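Local coordinates for protein possible metal-dependent hydrolase (Veillonella parvula, PDB 3RPC) that probably acts as a zinc-dependent hydrolase of the metallo-beta-lactamase superfamily, binding two zinc ions, its natural substrate being unknown, at residues G206-D209 with I210-V214; T233-S236 with R237-R241; F243-N247 with N248-H252. One frame throughout, in Å; residues are numbered along the deposited sequence.

In the fold
All three contacts are local, each formed where a helix begins or ends on one flank of the metallo-beta-lactamase fold. Contact 1 lies in helix 207-216, the crossover between strands 186-190 and 221-225. Contacts 2 and 3 share helix 237-246, the first at its start and the second at its end. Contacts 1 and 2 are partly buried; contact 3 is at the surface. The two helices pack together: Ile-210 and Thr-207 of contact 1 meet Val-240 of contact 2, and Phe-243 of contact 3 lies against Thr-207. A salt bridge marks contact 1 and a capping box contact 2, whereas backbone bonds and isoleucine packing close the C-terminal end in contact 3.

Contact 1 (G206-D209 with I210-V214); sequences GTKD and IGRMV
Residues 206-214 form the first turns of helix 207-216, with Gly-206 as N-cap, and the main chain is joined by successive i to i+4 bonds from Ile-210 N to Gly-206 O (3.3 Å), Gly-211 N to Thr-207 O (3.0 Å), Arg-212 N to Lys-208 O (3.1 Å) and Met-213 N to Asp-209 O (2.8 Å). Asp-209 is the polar hub. Its CG stands beside its own backbone N (chi1 -51°), which turns the carboxylate back toward the start of the helix, where OD2 accepts from Gly-206 N at 2.8 Å in a nearly straight bond. The other oxygen, OD1, forms a salt bridge with Arg-212 NH1 at 3.1 Å. NH1 comes from above the carboxylate plane, while OD1 approaches the rim of the guanidinium almost in its plane; the two flat groups are turned 78° apart. The acid thus links the N-cap to the second turn. This helix is the crossover of a beta-alpha-beta unit between parallel strands 186-190 and 221-225. Trp-171 touches Asp-209 and makes a cation-pi contact with Arg-212, giving that guanidinium a second partner. A bend at chi3 (-55°) folds the arginine back along the helix, bringing NH2 to 3.3 Å from Lys-208 CG; the aliphatic part of the lysine meets it, while NZ remains 5.9 Å from NH2. Ile-210 sets CG1 against Gly-206 O of its own turn, and its side chain packs on Val-240 and Ile-244 of helix 237-246. Selenomethionine Met-213 instead reaches the sheet beneath, where its side chain touches Ile-187, Met-189 and Ile-222.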
ATOM      1  N   GLY A 206     -15.606   9.123  -5.765  1.00 14.13           N
ATOM      2  CA  GLY A 206     -16.784   9.810  -6.264  1.00 14.44           C
ATOM      3  C   GLY A 206     -16.400  11.108  -6.953  1.00 15.05           C
ATOM      4  O   GLY A 206     -15.272  11.265  -7.432  1.00 14.20           O
ATOM      5  N   THR A 207     -17.332  12.057  -6.998  1.00 14.44           N
ATOM      6  CA  THR A 207     -17.099  13.297  -7.726  1.00 14.61           C
ATOM      7  C   THR A 207     -15.933  14.125  -7.169  1.00 13.26           C
ATOM      8  O   THR A 207     -15.195  14.739  -7.941  1.00 14.97           O
ATOM      9  CB  THR A 207     -18.364  14.166  -7.800  1.00 16.17           C
ATOM     10  OG1 THR A 207     -18.918  14.309  -6.487  1.00 16.09           O
ATOM     11  CG2 THR A 207     -19.396  13.525  -8.730  1.00 17.81           C
ATOM     12  N   LYS A 208     -15.752  14.128  -5.846  1.00 12.25           N
ATOM     13  CA  LYS A 208     -14.632  14.882  -5.277  1.00 14.07           C
ATOM     14  C   LYS A 208     -13.310  14.446  -5.901  1.00 15.07           C
ATOM     15  O   LYS A 208     -12.442  15.269  -6.219  1.00 16.89           O
ATOM     16  CB  LYS A 208     -14.574  14.708  -3.764  1.00 19.23           C
ATOM     17  CG  LYS A 208     -13.598  15.632  -3.073  1.00 29.26           C
ATOM     18  CD  LYS A 208     -13.735  15.532  -1.555  1.00 39.35           C
ATOM     19  CE  LYS A 208     -15.193  15.622  -1.108  1.00 43.56           C
ATOM     20  NZ  LYS A 208     -15.777  16.985  -1.260  1.00 44.83           N
ATOM     21  N   ASP A 209     -13.161  13.134  -6.074  1.00 13.51           N
ATOM     22  CA  ASP A 209     -11.956  12.565  -6.665  1.00 13.59           C
ATOM     23  C   ASP A 209     -11.796  12.916  -8.136  1.00 14.49           C
ATOM     24  O   ASP A 209     -10.682  13.117  -8.614  1.00 15.50           O
ATOM     25  CB  ASP A 209     -11.961  11.052  -6.457  1.00 14.42           C
ATOM     26  CG  ASP A 209     -12.206  10.696  -5.008  1.00 13.56           C
ATOM     27  OD1 ASP A 209     -11.230  10.724  -4.232  1.00 16.18           O
ATOM     28  OD2 ASP A 209     -13.374  10.468  -4.621  1.00 14.36           O
ATOM     29  N   ILE A 210     -12.907  12.985  -8.862  1.00 14.79           N
ATOM     30  CA  ILE A 210     -12.830  13.381 -10.253  1.00 14.56           C
ATOM     31  C   ILE A 210     -12.287  14.799 -10.364  1.00 13.94           C
ATOM     32  O   ILE A 210     -11.414  15.079 -11.176  1.00 17.05           O
ATOM     33  CB  ILE A 210     -14.202  13.292 -10.933  1.00 15.38           C
ATOM     34  CG1 ILE A 210     -14.706  11.852 -10.917  1.00 15.33           C
ATOM     35  CG2 ILE A 210     -14.136  13.844 -12.364  1.00 18.04           C
ATOM     36  CD1 ILE A 210     -16.072  11.687 -11.578  1.00 14.37           C
ATOM     37  N   GLY A 211     -12.802  15.706  -9.538  1.00 13.78           N
ATOM     38  CA  GLY A 211     -12.324  17.073  -9.587  1.00 17.16           C
ATOM     39  C   GLY A 211     -10.841  17.124  -9.253  1.00 15.88           C
ATOM     40  O   GLY A 211     -10.071  17.851  -9.892  1.00 17.08           O
ATOM     41  N   ARG A 212     -10.436  16.336  -8.259  1.00 14.42           N
ATOM     42  CA  ARG A 212      -9.045  16.361  -7.811  1.00 15.41           C
ATOM     43  C   ARG A 212      -8.144  15.780  -8.887  1.00 15.91           C
ATOM     44  O   ARG A 212      -7.021  16.250  -9.089  1.00 17.81           O
ATOM     45  CB  ARG A 212      -8.883  15.589  -6.496  1.00 17.39           C
ATOM     46  CG  ARG A 212      -7.526  15.781  -5.825  1.00 15.74           C
ATOM     47  CD  ARG A 212      -7.420  14.987  -4.527  1.00 17.25           C
ATOM     48  NE  ARG A 212      -8.509  15.311  -3.601  1.00 19.56           N
ATOM     49  CZ  ARG A 212      -9.461  14.448  -3.252  1.00 29.11           C
ATOM     50  NH1 ARG A 212      -9.440  13.200  -3.719  1.00 27.76           N
ATOM     51  NH2 ARG A 212     -10.425  14.821  -2.421  1.00 34.86           N
HETATM   52  N   MSE A 213      -8.633  14.761  -9.587  1.00 15.33           N
HETATM   53  CA  MSE A 213      -7.825  14.139 -10.631  1.00 15.43           C
HETATM   54  C   MSE A 213      -7.546  15.108 -11.775  1.00 17.03           C
HETATM   55  O   MSE A 213      -6.464  15.091 -12.376  1.00 16.78           O
HETATM   56  CB  MSE A 213      -8.502  12.874 -11.183  1.00 15.76           C
HETATM   57  CG  MSE A 213      -7.610  12.019 -12.083  1.00 16.14           C
HETATM   58 SE   MSE A 213      -6.133  11.253 -11.056  0.69 20.70          SE
HETATM   59  CE  MSE A 213      -7.077   9.906 -10.080  1.00 21.78           C
ATOM     60  N   VAL A 214      -8.528  15.943 -12.095  1.00 16.56           N
ATOM     61  CA  VAL A 214      -8.375  16.902 -13.174  1.00 17.82           C
ATOM     62  C   VAL A 214      -7.332  17.961 -12.811  1.00 18.57           C
ATOM     63  O   VAL A 214      -6.564  18.405 -13.668  1.00 20.56           O
ATOM     64  CB  VAL A 214      -9.722  17.557 -13.530  1.00 18.38           C
ATOM     65  CG1 VAL A 214      -9.513  18.755 -14.441  1.00 23.03           C
ATOM     66  CG2 VAL A 214     -10.649  16.523 -14.186  1.00 19.46           C
TER

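Contact 2 (T233-S236 with R237-R241); sequences TATS and RKDVR
Ser-236 and Asp-239 exchange hydrogen bonds as a capping box at the start of helix 237-246. Ser-236 is the N-cap: its OG, turned between the backbone N and the carbonyl carbon (chi1 64°), accepts from Asp-239 N at 3.0 Å. In return Asp-239 OD2 accepts from Ser-236 N, also at 3.0 Å and nearly straight, although the donor lies well above the carboxylate plane. The exchange draws the aspartate over the serine hydroxyl, so that Asp-239 CG is only 3.0 Å from Ser-236 OG. The first full helical bond runs from Val-240 N to Ser-236 O.

Thr-235 adds an apolar touch just before the cap. Its CG2 lies anti to the backbone N and meets Val-240 CG2 at 3.7 Å, the two side chains crossing at about a right angle, with Asp-239 CB at 3.9 Å from the same methyl. Val-240 continues onto Thr-207 and Ile-210, tying the cap to the neighbouring helix, while Arg-237 runs extended to salt bridges with Asp-258 and Asp-228. Two backbone N-H groups at the helix start are thereby satisfied by side chains, and the negative carboxylate placed there would probably interact favourably with the positive end of the helix dipole.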
ATOM      1  N   THR A 233     -23.784   1.936  -5.002  1.00 16.83           N
ATOM      2  CA  THR A 233     -23.086   3.076  -5.581  1.00 13.97           C
ATOM      3  C   THR A 233     -24.020   4.291  -5.605  1.00 13.68           C
ATOM      4  O   THR A 233     -24.924   4.390  -6.456  1.00 16.30           O
ATOM      5  CB  THR A 233     -22.525   2.747  -6.975  1.00 15.09           C
ATOM      6  OG1 THR A 233     -23.461   1.929  -7.705  1.00 16.48           O
ATOM      7  CG2 THR A 233     -21.256   1.956  -6.825  1.00 15.31           C
ATOM      8  N   ALA A 234     -23.798   5.191  -4.654  1.00 13.15           N
ATOM      9  CA  ALA A 234     -24.681   6.323  -4.399  1.00 14.05           C
ATOM     10  C   ALA A 234     -24.474   7.482  -5.361  1.00 14.14           C
ATOM     11  O   ALA A 234     -25.228   8.451  -5.339  1.00 18.04           O
ATOM     12  CB  ALA A 234     -24.493   6.789  -2.970  1.00 14.60           C
ATOM     13  N   THR A 235     -23.458   7.379  -6.208  1.00 13.45           N
ATOM     14  CA  THR A 235     -23.196   8.389  -7.224  1.00 13.04           C
ATOM     15  C   THR A 235     -23.396   7.754  -8.597  1.00 13.69           C
ATOM     16  O   THR A 235     -22.734   6.766  -8.938  1.00 15.06           O
ATOM     17  CB  THR A 235     -21.779   8.942  -7.104  1.00 15.37           C
ATOM     18  OG1 THR A 235     -21.664   9.665  -5.866  1.00 15.24           O
ATOM     19  CG2 THR A 235     -21.451   9.869  -8.276  1.00 16.08           C
ATOM     20  N   SER A 236     -24.310   8.327  -9.378  1.00 14.29           N
ATOM     21  CA  SER A 236     -24.723   7.778 -10.668  1.00 14.50           C
ATOM     22  C   SER A 236     -24.033   8.495 -11.826  1.00 14.90           C
ATOM     23  O   SER A 236     -23.375   9.513 -11.630  1.00 15.32           O
ATOM     24  CB  SER A 236     -26.230   7.967 -10.821  1.00 14.27           C
ATOM     25  OG  SER A 236     -26.543   9.353 -10.864  1.00 17.62           O
ATOM     26  N   ARG A 237     -24.180   7.984 -13.045  1.00 14.72           N
ATOM     27  CA  ARG A 237     -23.681   8.722 -14.201  1.00 14.21           C
ATOM     28  C   ARG A 237     -24.307  10.120 -14.264  1.00 16.41           C
ATOM     29  O   ARG A 237     -23.620  11.102 -14.568  1.00 14.94           O
ATOM     30  CB  ARG A 237     -23.996   7.982 -15.497  1.00 16.42           C
ATOM     31  CG  ARG A 237     -23.141   6.764 -15.783  1.00 16.55           C
ATOM     32  CD  ARG A 237     -23.493   6.305 -17.186  1.00 17.57           C
ATOM     33  NE  ARG A 237     -22.647   5.229 -17.677  1.00 19.64           N
ATOM     34  CZ  ARG A 237     -22.896   3.938 -17.510  1.00 14.47           C
ATOM     35  NH1 ARG A 237     -22.042   3.061 -18.011  1.00 16.47           N
ATOM     36  NH2 ARG A 237     -23.973   3.534 -16.842  1.00 17.06           N
ATOM     37  N   LYS A 238     -25.608  10.203 -13.999  1.00 15.08           N
ATOM     38  CA  LYS A 238     -26.308  11.489 -14.024  1.00 17.09           C
ATOM     39  C   LYS A 238     -25.634  12.451 -13.046  1.00 15.30           C
ATOM     40  O   LYS A 238     -25.403  13.624 -13.368  1.00 16.42           O
ATOM     41  CB  LYS A 238     -27.783  11.309 -13.653  1.00 21.66           C
ATOM     42  CG  LYS A 238     -28.652  10.717 -14.746  1.00 35.17           C
ATOM     43  CD  LYS A 238     -30.054  10.447 -14.215  1.00 41.16           C
ATOM     44  CE  LYS A 238     -30.937   9.769 -15.251  1.00 51.24           C
ATOM     45  NZ  LYS A 238     -32.236   9.334 -14.657  1.00 56.13           N
ATOM     46  N   ASP A 239     -25.301  11.946 -11.857  1.00 14.53           N
ATOM     47  CA  ASP A 239     -24.642  12.760 -10.831  1.00 13.94           C
ATOM     48  C   ASP A 239     -23.285  13.262 -11.325  1.00 14.30           C
ATOM     49  O   ASP A 239     -22.941  14.435 -11.166  1.00 15.32           O
ATOM     50  CB  ASP A 239     -24.442  11.964  -9.541  1.00 15.81           C
ATOM     51  CG  ASP A 239     -25.748  11.511  -8.909  1.00 19.48           C
ATOM     52  OD1 ASP A 239     -26.814  12.051  -9.269  1.00 19.53           O
ATOM     53  OD2 ASP A 239     -25.698  10.618  -8.033  1.00 18.22           O
ATOM     54  N   VAL A 240     -22.508  12.375 -11.933  1.00 13.41           N
ATOM     55  CA  VAL A 240     -21.187  12.772 -12.391  1.00 13.26           C
ATOM     56  C   VAL A 240     -21.305  13.772 -13.534  1.00 15.46           C
ATOM     57  O   VAL A 240     -20.548  14.744 -13.597  1.00 14.33           O
ATOM     58  CB  VAL A 240     -20.343  11.553 -12.808  1.00 13.42           C
ATOM     59  CG1 VAL A 240     -19.090  12.005 -13.556  1.00 15.07           C
ATOM     60  CG2 VAL A 240     -19.971  10.735 -11.583  1.00 15.85           C
ATOM     61  N   ARG A 241     -22.261  13.548 -14.430  1.00 15.36           N
ATOM     62  CA  ARG A 241     -22.450  14.466 -15.552  1.00 14.47           C
ATOM     63  C   ARG A 241     -22.794  15.888 -15.095  1.00 12.97           C
ATOM     64  O   ARG A 241     -22.265  16.866 -15.644  1.00 14.82           O
ATOM     65  CB  ARG A 241     -23.479  13.907 -16.542  1.00 12.34           C
ATOM     66  CG  ARG A 241     -22.891  12.734 -17.303  1.00 14.35           C
ATOM     67  CD  ARG A 241     -23.922  11.966 -18.074  1.00 17.56           C
ATOM     68  NE  ARG A 241     -23.263  10.926 -18.858  1.00 17.88           N
ATOM     69  CZ  ARG A 241     -23.846   9.795 -19.234  1.00 19.12           C
ATOM     70  NH1 ARG A 241     -25.106   9.552 -18.893  1.00 19.09           N
ATOM     71  NH2 ARG A 241     -23.163   8.907 -19.945  1.00 20.76           N
TER

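Contact 3 (F243-N247 with N248-H252); sequences FIKGN and NIESH
Ile-249 lays its CG1 branch across Ile-244, with CG1 3.8 Å from Ile-244 CB and the two side chains nearly perpendicular. This pair is the apolar contact of a Schellman motif closing helix 237-246: Ile-249 N bonds to Ile-244 O (2.9 Å), and Asn-248 N to Lys-245 O (3.0 Å). Asn-248, with positive phi (61°), is the C-prime residue whose backbone reverses the chain. Separately, Ile-249 CD1 meets Phe-243 CE2 at 4.2 Å. Through its CG2 branch Ile-249 also touches Val-214 of helix 207-216.

Glu-250 runs back alongside Lys-245, both pointing the same way. OE1 rests 3.4 Å from Lys-245 CB, but stays 4.6 Å from NZ, so the opposite charges are near without direct contact. Asn-247 folds its amide back over the preceding turn: ND2 donates to Phe-243 O while sitting over one face of the Phe-243 ring, toward its rim. Asn-247 N reaches that carbonyl oxygen from the opposite face. A water bridges the end of the helix, donating to Gly-246 O and accepting from Asn-248 ND2 at 3.0 Å.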
ATOM      1  N   PHE A 243     -21.934  17.214 -12.232  1.00 15.00           N
ATOM      2  CA  PHE A 243     -20.752  17.729 -11.563  1.00 13.81           C
ATOM      3  C   PHE A 243     -19.723  18.215 -12.574  1.00 14.46           C
ATOM      4  O   PHE A 243     -19.174  19.313 -12.433  1.00 15.10           O
ATOM      5  CB  PHE A 243     -20.165  16.631 -10.673  1.00 16.11           C
ATOM      6  CG  PHE A 243     -18.878  17.005  -9.996  1.00 15.13           C
ATOM      7  CD1 PHE A 243     -18.890  17.691  -8.799  1.00 15.53           C
ATOM      8  CD2 PHE A 243     -17.663  16.640 -10.555  1.00 15.68           C
ATOM      9  CE1 PHE A 243     -17.697  18.024  -8.166  1.00 14.38           C
ATOM     10  CE2 PHE A 243     -16.460  16.981  -9.931  1.00 16.44           C
ATOM     11  CZ  PHE A 243     -16.485  17.663  -8.736  1.00 15.96           C
ATOM     12  N   ILE A 244     -19.418  17.399 -13.577  1.00 15.20           N
ATOM     13  CA  ILE A 244     -18.394  17.805 -14.534  1.00 14.36           C
ATOM     14  C   ILE A 244     -18.850  18.975 -15.408  1.00 14.38           C
ATOM     15  O   ILE A 244     -18.047  19.827 -15.795  1.00 16.91           O
ATOM     16  CB  ILE A 244     -17.848  16.615 -15.376  1.00 14.95           C
ATOM     17  CG1 ILE A 244     -18.940  15.996 -16.255  1.00 13.94           C
ATOM     18  CG2 ILE A 244     -17.212  15.572 -14.435  1.00 15.64           C
ATOM     19  CD1 ILE A 244     -18.439  14.825 -17.118  1.00 16.45           C
ATOM     20  N   LYS A 245     -20.144  19.030 -15.713  1.00 15.41           N
ATOM     21  CA  LYS A 245     -20.673  20.187 -16.419  1.00 15.96           C
ATOM     22  C   LYS A 245     -20.533  21.459 -15.574  1.00 15.68           C
ATOM     23  O   LYS A 245     -19.995  22.470 -16.037  1.00 16.87           O
ATOM     24  CB  LYS A 245     -22.141  19.959 -16.801  1.00 16.25           C
ATOM     25  CG  LYS A 245     -22.735  21.067 -17.652  1.00 21.51           C
ATOM     26  CD  LYS A 245     -24.149  20.702 -18.100  1.00 23.44           C
ATOM     27  CE  LYS A 245     -24.814  21.854 -18.833  1.00 29.92           C
ATOM     28  NZ  LYS A 245     -24.047  22.249 -20.043  1.00 37.52           N
ATOM     29  N   GLY A 246     -20.982  21.404 -14.324  1.00 15.29           N
ATOM     30  CA  GLY A 246     -20.955  22.580 -13.465  1.00 16.12           C
ATOM     31  C   GLY A 246     -19.550  23.078 -13.163  1.00 17.87           C
ATOM     32  O   GLY A 246     -19.358  24.260 -12.875  1.00 16.20           O
ATOM     33  N   ASN A 247     -18.570  22.180 -13.217  1.00 15.72           N
ATOM     34  CA  ASN A 247     -17.178  22.546 -12.983  1.00 16.16           C
ATOM     35  C   ASN A 247     -16.365  22.779 -14.250  1.00 15.10           C
ATOM     36  O   ASN A 247     -15.152  23.014 -14.187  1.00 16.76           O
ATOM     37  CB  ASN A 247     -16.485  21.517 -12.095  1.00 15.45           C
ATOM     38  CG  ASN A 247     -16.895  21.647 -10.658  1.00 14.99           C
ATOM     39  OD1 ASN A 247     -16.595  22.657 -10.019  1.00 17.14           O
ATOM     40  ND2 ASN A 247     -17.591  20.646 -10.136  1.00 16.07           N
ATOM     41  N   ASN A 248     -17.035  22.735 -15.398  1.00 14.48           N
ATOM     42  CA  ASN A 248     -16.389  23.041 -16.672  1.00 15.87           C
ATOM     43  C   ASN A 248     -15.249  22.093 -17.002  1.00 14.95           C
ATOM     44  O   ASN A 248     -14.258  22.489 -17.623  1.00 16.49           O
ATOM     45  CB  ASN A 248     -15.885  24.482 -16.667  1.00 15.32           C
ATOM     46  CG  ASN A 248     -16.943  25.448 -16.191  1.00 16.71           C
ATOM     47  OD1 ASN A 248     -17.970  25.613 -16.852  1.00 18.41           O
ATOM     48  ND2 ASN A 248     -16.710  26.081 -15.045  1.00 17.00           N
ATOM     49  N   ILE A 249     -15.400  20.831 -16.614  1.00 15.09           N
ATOM     50  CA  ILE A 249     -14.350  19.843 -16.874  1.00 14.65           C
ATOM     51  C   ILE A 249     -14.788  18.691 -17.776  1.00 15.75           C
ATOM     52  O   ILE A 249     -14.170  17.617 -17.786  1.00 15.80           O
ATOM     53  CB  ILE A 249     -13.744  19.314 -15.550  1.00 15.33           C
ATOM     54  CG1 ILE A 249     -14.834  18.761 -14.623  1.00 17.01           C
ATOM     55  CG2 ILE A 249     -12.967  20.432 -14.850  1.00 15.86           C
ATOM     56  CD1 ILE A 249     -14.295  18.169 -13.302  1.00 16.69           C
ATOM     57  N   GLU A 250     -15.834  18.921 -18.563  1.00 16.83           N
ATOM     58  CA  GLU A 250     -16.329  17.887 -19.469  1.00 19.18           C
ATOM     59  C   GLU A 250     -15.297  17.437 -20.499  1.00 18.75           C
ATOM     60  O   GLU A 250     -15.320  16.289 -20.938  1.00 19.59           O
ATOM     61  CB  GLU A 250     -17.581  18.375 -20.189  1.00 21.83           C
ATOM     62  CG  GLU A 250     -18.791  18.427 -19.297  1.00 22.48           C
ATOM     63  CD  GLU A 250     -19.935  19.193 -19.922  1.00 31.66           C
ATOM     64  OE1 GLU A 250     -21.089  18.721 -19.825  1.00 24.64           O
ATOM     65  OE2 GLU A 250     -19.677  20.272 -20.497  1.00 39.06           O
ATOM     66  N   SER A 251     -14.407  18.338 -20.908  1.00 17.59           N
ATOM     67  CA  SER A 251     -13.389  17.971 -21.892  1.00 16.73           C
ATOM     68  C   SER A 251     -12.348  17.017 -21.307  1.00 17.98           C
ATOM     69  O   SER A 251     -11.610  16.359 -22.049  1.00 20.77           O
ATOM     70  CB  SER A 251     -12.689  19.208 -22.450  1.00 23.21           C
ATOM     71  OG  SER A 251     -13.581  19.990 -23.224  1.00 31.07           O
ATOM     72  N   HIS A 252     -12.285  16.953 -19.978  1.00 17.01           N
ATOM     73  CA  HIS A 252     -11.302  16.130 -19.273  1.00 18.35           C
ATOM     74  C   HIS A 252     -11.841  14.767 -18.861  1.00 18.44           C
ATOM     75  O   HIS A 252     -11.067  13.836 -18.659  1.00 16.27           O
ATOM     76  CB  HIS A 252     -10.828  16.835 -17.997  1.00 15.06           C
ATOM     77  CG  HIS A 252     -10.141  18.136 -18.240  1.00 16.46           C
ATOM     78  ND1 HIS A 252      -8.770  18.281 -18.173  1.00 18.44           N
ATOM     79  CD2 HIS A 252     -10.637  19.365 -18.518  1.00 19.86           C
ATOM     80  CE1 HIS A 252      -8.453  19.542 -18.413  1.00 20.84           C
ATOM     81  NE2 HIS A 252      -9.568  20.221 -18.627  1.00 23.04           N
TER
HETATM   82  O   HOH W   1     -19.356  26.931 -13.993  1.00 19.23           O